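Local coordinates for protein putative laminarinase (Phanerochaete chrysosporium, PDB 2W39) that probably hydrolyses beta-1,3 and mixed-linkage beta-glucans such as laminarin and lichenin, as an extracellular family 16 glycoside hydrolase of a white-rot fungus, at residues 120-125 against 255-260. Sequence-based numbering, arbitrary orientation.
Sequences EGVNDQ and GDWAGQ. With BGC (beta-D-glucopyranose), chain B; LGC (D-glucono-1,5-lactone), chain D.
Glu120 OE2 accepts a hydrogen bond from Trp99 NE1 and lies close to the sugar, 2.8 Å from O6 of the gluconolactone, which is modelled as an alternative to glucose on the same site. The edge of the Trp257 ring also meets this carboxylate, with CZ3 3.6 Å from Glu120 OE2 and the carboxylate turned 84° to the indole. CG anti to the backbone N (chi1 -165°) and an extended chain beyond it carry the acid out to the sugar. Glu120 is the last acid of the E-x-D-x-x-E signature of GH16, on strand 115-120 of the beta-sandwich, and lines the lactone pocket. Where that strand runs into the next loop, Val122 CG1 lies over one face of Trp257, 3.7 Å from the five-membered ring centroid in a CH-pi contact, and meets Ala258 CB at 3.6 Å. Val122 CG2 follows along the pyrrole, nearest Trp257 NE1. Trp99 packs edge-to-face on Trp257, and Ile263 of helix 261-266 touches both Val122 and Trp257. In the type I' turn from Val122 to Gln125, Asn123 ND2 donates to Ala258 O at 3.0 Å, almost straight at 178° and onto a carbonyl lone pair, while Asn123 OD1 accepts from Gly97 N.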
ATOM      1  N   GLU A 120      -0.433   1.927  -3.886  1.00  4.90           N
ATOM      2  CA  GLU A 120      -1.874   2.191  -3.885  1.00  5.35           C
ATOM      3  C   GLU A 120      -2.382   2.487  -5.276  1.00  5.11           C
ATOM      4  O   GLU A 120      -1.747   3.217  -6.042  1.00  5.51           O
ATOM      5  CB  GLU A 120      -2.207   3.417  -3.014  1.00  6.00           C
ATOM      6  CG  GLU A 120      -3.702   3.493  -2.697  1.00  7.08           C
ATOM      7  CD  GLU A 120      -4.129   4.723  -1.926  1.00  7.47           C
ATOM      8  OE1 GLU A 120      -3.330   5.673  -1.777  1.00  9.42           O
ATOM      9  OE2 GLU A 120      -5.299   4.732  -1.477  1.00  8.56           O
ATOM     10  N   GLY A 121      -3.556   1.953  -5.592  1.00  5.31           N
ATOM     11  CA  GLY A 121      -4.273   2.343  -6.799  1.00  5.30           C
ATOM     12  C   GLY A 121      -5.635   1.690  -6.798  1.00  5.38           C
ATOM     13  O   GLY A 121      -6.040   1.073  -5.808  1.00  5.46           O
ATOM     14  N   VAL A 122      -6.347   1.860  -7.913  1.00  5.91           N
ATOM     15  CA  VAL A 122      -7.689   1.330  -8.040  1.00  6.28           C
ATOM     16  C   VAL A 122      -7.934   0.785  -9.432  1.00  6.34           C
ATOM     17  O   VAL A 122      -7.404   1.309 -10.419  1.00  6.53           O
ATOM     18  CB  VAL A 122      -8.777   2.414  -7.739  1.00  6.28           C
ATOM     19  CG1 VAL A 122      -8.657   2.913  -6.317  1.00  7.26           C
ATOM     20  CG2 VAL A 122      -8.714   3.571  -8.724  1.00  8.08           C
ATOM     21  N   ASN A 123      -8.774  -0.241  -9.502  1.00  6.03           N
ATOM     22  CA  ASN A 123      -9.334  -0.692 -10.782  1.00  6.32           C
ATOM     23  C   ASN A 123      -8.287  -0.948 -11.838  1.00  6.62           C
ATOM     24  O   ASN A 123      -8.515  -0.673 -13.021  1.00  7.27           O
ATOM     25  CB  ASN A 123     -10.371   0.319 -11.290  1.00  7.02           C
ATOM     26  CG  ASN A 123     -11.508   0.512 -10.305  1.00  6.86           C
ATOM     27  OD1 ASN A 123     -11.983  -0.458  -9.719  1.00  7.61           O
ATOM     28  ND2 ASN A 123     -11.961   1.747 -10.132  1.00  7.72           N
ATOM     29  N   ASP A 124      -7.143  -1.491 -11.418  1.00  6.27           N
ATOM     30  CA  ASP A 124      -6.057  -1.867 -12.331  1.00  7.00           C
ATOM     31  C   ASP A 124      -5.400  -0.684 -13.047  1.00  7.09           C
ATOM     32  O   ASP A 124      -4.682  -0.868 -14.024  1.00  9.01           O
ATOM     33  CB  ASP A 124      -6.524  -2.951 -13.332  1.00  7.30           C
ATOM     34  CG  ASP A 124      -6.950  -4.226 -12.645  1.00  7.03           C
ATOM     35  OD1 ASP A 124      -6.376  -4.568 -11.592  1.00  7.87           O
ATOM     36  OD2 ASP A 124      -7.851  -4.923 -13.173  1.00  9.65           O
ATOM     37  N   GLN A 125      -5.620   0.527 -12.559  1.00  7.17           N
ATOM     38  CA  GLN A 125      -5.114   1.706 -13.257  1.00  8.37           C
ATOM     39  C   GLN A 125      -3.702   2.085 -12.845  1.00  8.07           C
ATOM     40  O   GLN A 125      -3.481   2.812 -11.881  1.00  9.81           O
ATOM     41  CB  GLN A 125      -6.060   2.894 -13.062  1.00  9.34           C
ATOM     42  CG  GLN A 125      -7.460   2.638 -13.572  1.00 11.86           C
ATOM     43  CD  GLN A 125      -7.474   2.277 -15.032  1.00 15.36           C
ATOM     44  OE1 GLN A 125      -7.235   3.130 -15.889  1.00 19.09           O
ATOM     45  NE2 GLN A 125      -7.754   1.014 -15.335  1.00 15.60           N
ATOM     46  N   GLY A 255     -15.926   1.598  -2.806  1.00  8.34           N
ATOM     47  CA  GLY A 255     -15.655   2.616  -1.794  1.00  9.36           C
ATOM     48  C   GLY A 255     -15.316   3.973  -2.350  1.00  9.17           C
ATOM     49  O   GLY A 255     -15.542   4.260  -3.533  1.00  9.93           O
ATOM     50  N   ASP A 256     -14.722   4.804  -1.513  0.50  9.53           N
ATOM     51  CA  ASP A 256     -14.706   6.233  -1.785  0.50 10.20           C
ATOM     52  C   ASP A 256     -13.804   6.674  -2.949  0.50 10.43           C
ATOM     53  O   ASP A 256     -13.954   7.788  -3.456  0.50 10.90           O
ATOM     54  CB  ASP A 256     -14.378   6.987  -0.503  0.50 10.39           C
ATOM     55  CG  ASP A 256     -15.388   6.726   0.602  0.50 10.86           C
ATOM     56  OD1 ASP A 256     -16.576   6.440   0.299  0.50 10.98           O
ATOM     57  OD2 ASP A 256     -14.982   6.803   1.778  0.50 11.13           O
ATOM     58  N   TRP A 257     -12.889   5.805  -3.375  1.00 10.34           N
ATOM     59  CA  TRP A 257     -12.107   6.046  -4.583  1.00 10.12           C
ATOM     60  C   TRP A 257     -12.555   5.082  -5.679  1.00  9.48           C
ATOM     61  O   TRP A 257     -13.160   5.515  -6.660  1.00 10.46           O
ATOM     62  CB  TRP A 257     -10.600   5.981  -4.282  1.00 11.23           C
ATOM     63  CG  TRP A 257      -9.685   6.303  -5.445  1.00 11.25           C
ATOM     64  CD1 TRP A 257     -10.047   6.741  -6.686  1.00 12.95           C
ATOM     65  CD2 TRP A 257      -8.255   6.237  -5.443  1.00 11.49           C
ATOM     66  NE1 TRP A 257      -8.921   6.937  -7.466  1.00 12.97           N
ATOM     67  CE2 TRP A 257      -7.811   6.623  -6.726  1.00 11.86           C
ATOM     68  CE3 TRP A 257      -7.303   5.860  -4.485  1.00 13.76           C
ATOM     69  CZ2 TRP A 257      -6.458   6.655  -7.071  1.00 13.18           C
ATOM     70  CZ3 TRP A 257      -5.960   5.889  -4.831  1.00 13.86           C
ATOM     71  CH2 TRP A 257      -5.552   6.280  -6.117  1.00 13.64           C
ATOM     72  N   ALA A 258     -12.305   3.785  -5.503  1.00  8.33           N
ATOM     73  CA  ALA A 258     -12.510   2.797  -6.577  1.00  8.15           C
ATOM     74  C   ALA A 258     -13.953   2.677  -7.045  1.00  8.67           C
ATOM     75  O   ALA A 258     -14.206   2.327  -8.200  1.00  9.20           O
ATOM     76  CB  ALA A 258     -11.978   1.426  -6.162  1.00  7.85           C
ATOM     77  N   GLY A 259     -14.894   2.956  -6.141  1.00  8.77           N
ATOM     78  CA  GLY A 259     -16.311   2.742  -6.435  1.00  9.84           C
ATOM     79  C   GLY A 259     -17.031   3.877  -7.130  1.00 11.00           C
ATOM     80  O   GLY A 259     -18.176   3.703  -7.560  1.00 11.55           O
ATOM     81  N   GLN A 260     -16.390   5.038  -7.242  1.00 11.42           N
ATOM     82  CA  GLN A 260     -17.016   6.158  -7.958  1.00 13.14           C
ATOM     83  C   GLN A 260     -17.284   5.743  -9.397  1.00 13.29           C
ATOM     84  O   GLN A 260     -16.405   5.232 -10.068  1.00 12.47           O
ATOM     85  CB  GLN A 260     -16.100   7.366  -7.965  1.00 14.29           C
ATOM     86  CG  GLN A 260     -15.948   8.028  -6.621  1.00 16.86           C
ATOM     87  CD  GLN A 260     -15.181   9.323  -6.709  1.00 19.89           C
ATOM     88  OE1 GLN A 260     -15.548  10.220  -7.473  1.00 21.95           O
ATOM     89  NE2 GLN A 260     -14.116   9.442  -5.924  1.00 21.00           N
TER
HETATM   90  C2  BGC B   1      -6.776   7.005   2.260  0.50 18.32           C
HETATM   91  C3  BGC B   1      -6.966   6.014   3.412  0.50 17.87           C
HETATM   92  C4  BGC B   1      -6.969   4.606   2.841  0.50 18.15           C
HETATM   93  C5  BGC B   1      -5.560   4.338   2.334  0.50 18.26           C
HETATM   94  C6  BGC B   1      -5.410   2.909   1.829  0.50 18.06           C
HETATM   95  C1  BGC B   1      -5.773   6.567   1.173  0.50 18.30           C
HETATM   96  O1  BGC B   1      -6.388   6.705  -0.122  0.50 15.68           O
HETATM   97  O2  BGC B   1      -6.380   8.281   2.787  0.50 19.09           O
HETATM   98  O3  BGC B   1      -8.181   6.289   4.133  0.50 16.29           O
HETATM   99  O4  BGC B   1      -7.333   3.647   3.832  0.50 18.48           O
HETATM  100  O5  BGC B   1      -5.217   5.239   1.269  0.50 19.12           O
HETATM  101  O6  BGC B   1      -5.916   2.816   0.491  0.50 16.81           O
HETATM  102  C1  LGC D1301      -5.743   6.797   1.677  0.50 11.86           C
HETATM  103  C2  LGC D1301      -6.794   7.111   2.700  0.50 11.11           C
HETATM  104  O5  LGC D1301      -5.093   5.491   1.577  0.50 10.49           O
HETATM  105  O1  LGC D1301      -5.413   7.657   0.875  0.50 14.26           O
HETATM  106  O2  LGC D1301      -6.439   8.294   3.441  0.50 10.42           O
HETATM  107  C3  LGC D1301      -7.031   5.911   3.624  0.50  9.52           C
HETATM  108  O3  LGC D1301      -8.310   6.034   4.269  0.50 10.31           O
HETATM  109  C4  LGC D1301      -6.953   4.609   2.827  0.50  8.81           C
HETATM  110  O4  LGC D1301      -7.425   3.504   3.591  0.50  6.75           O
HETATM  111  C5  LGC D1301      -5.492   4.413   2.436  0.50  8.85           C
HETATM  112  C6  LGC D1301      -5.177   3.104   1.718  0.50  7.31           C
HETATM  113  O6  LGC D1301      -5.989   2.908   0.552  0.50  5.65           O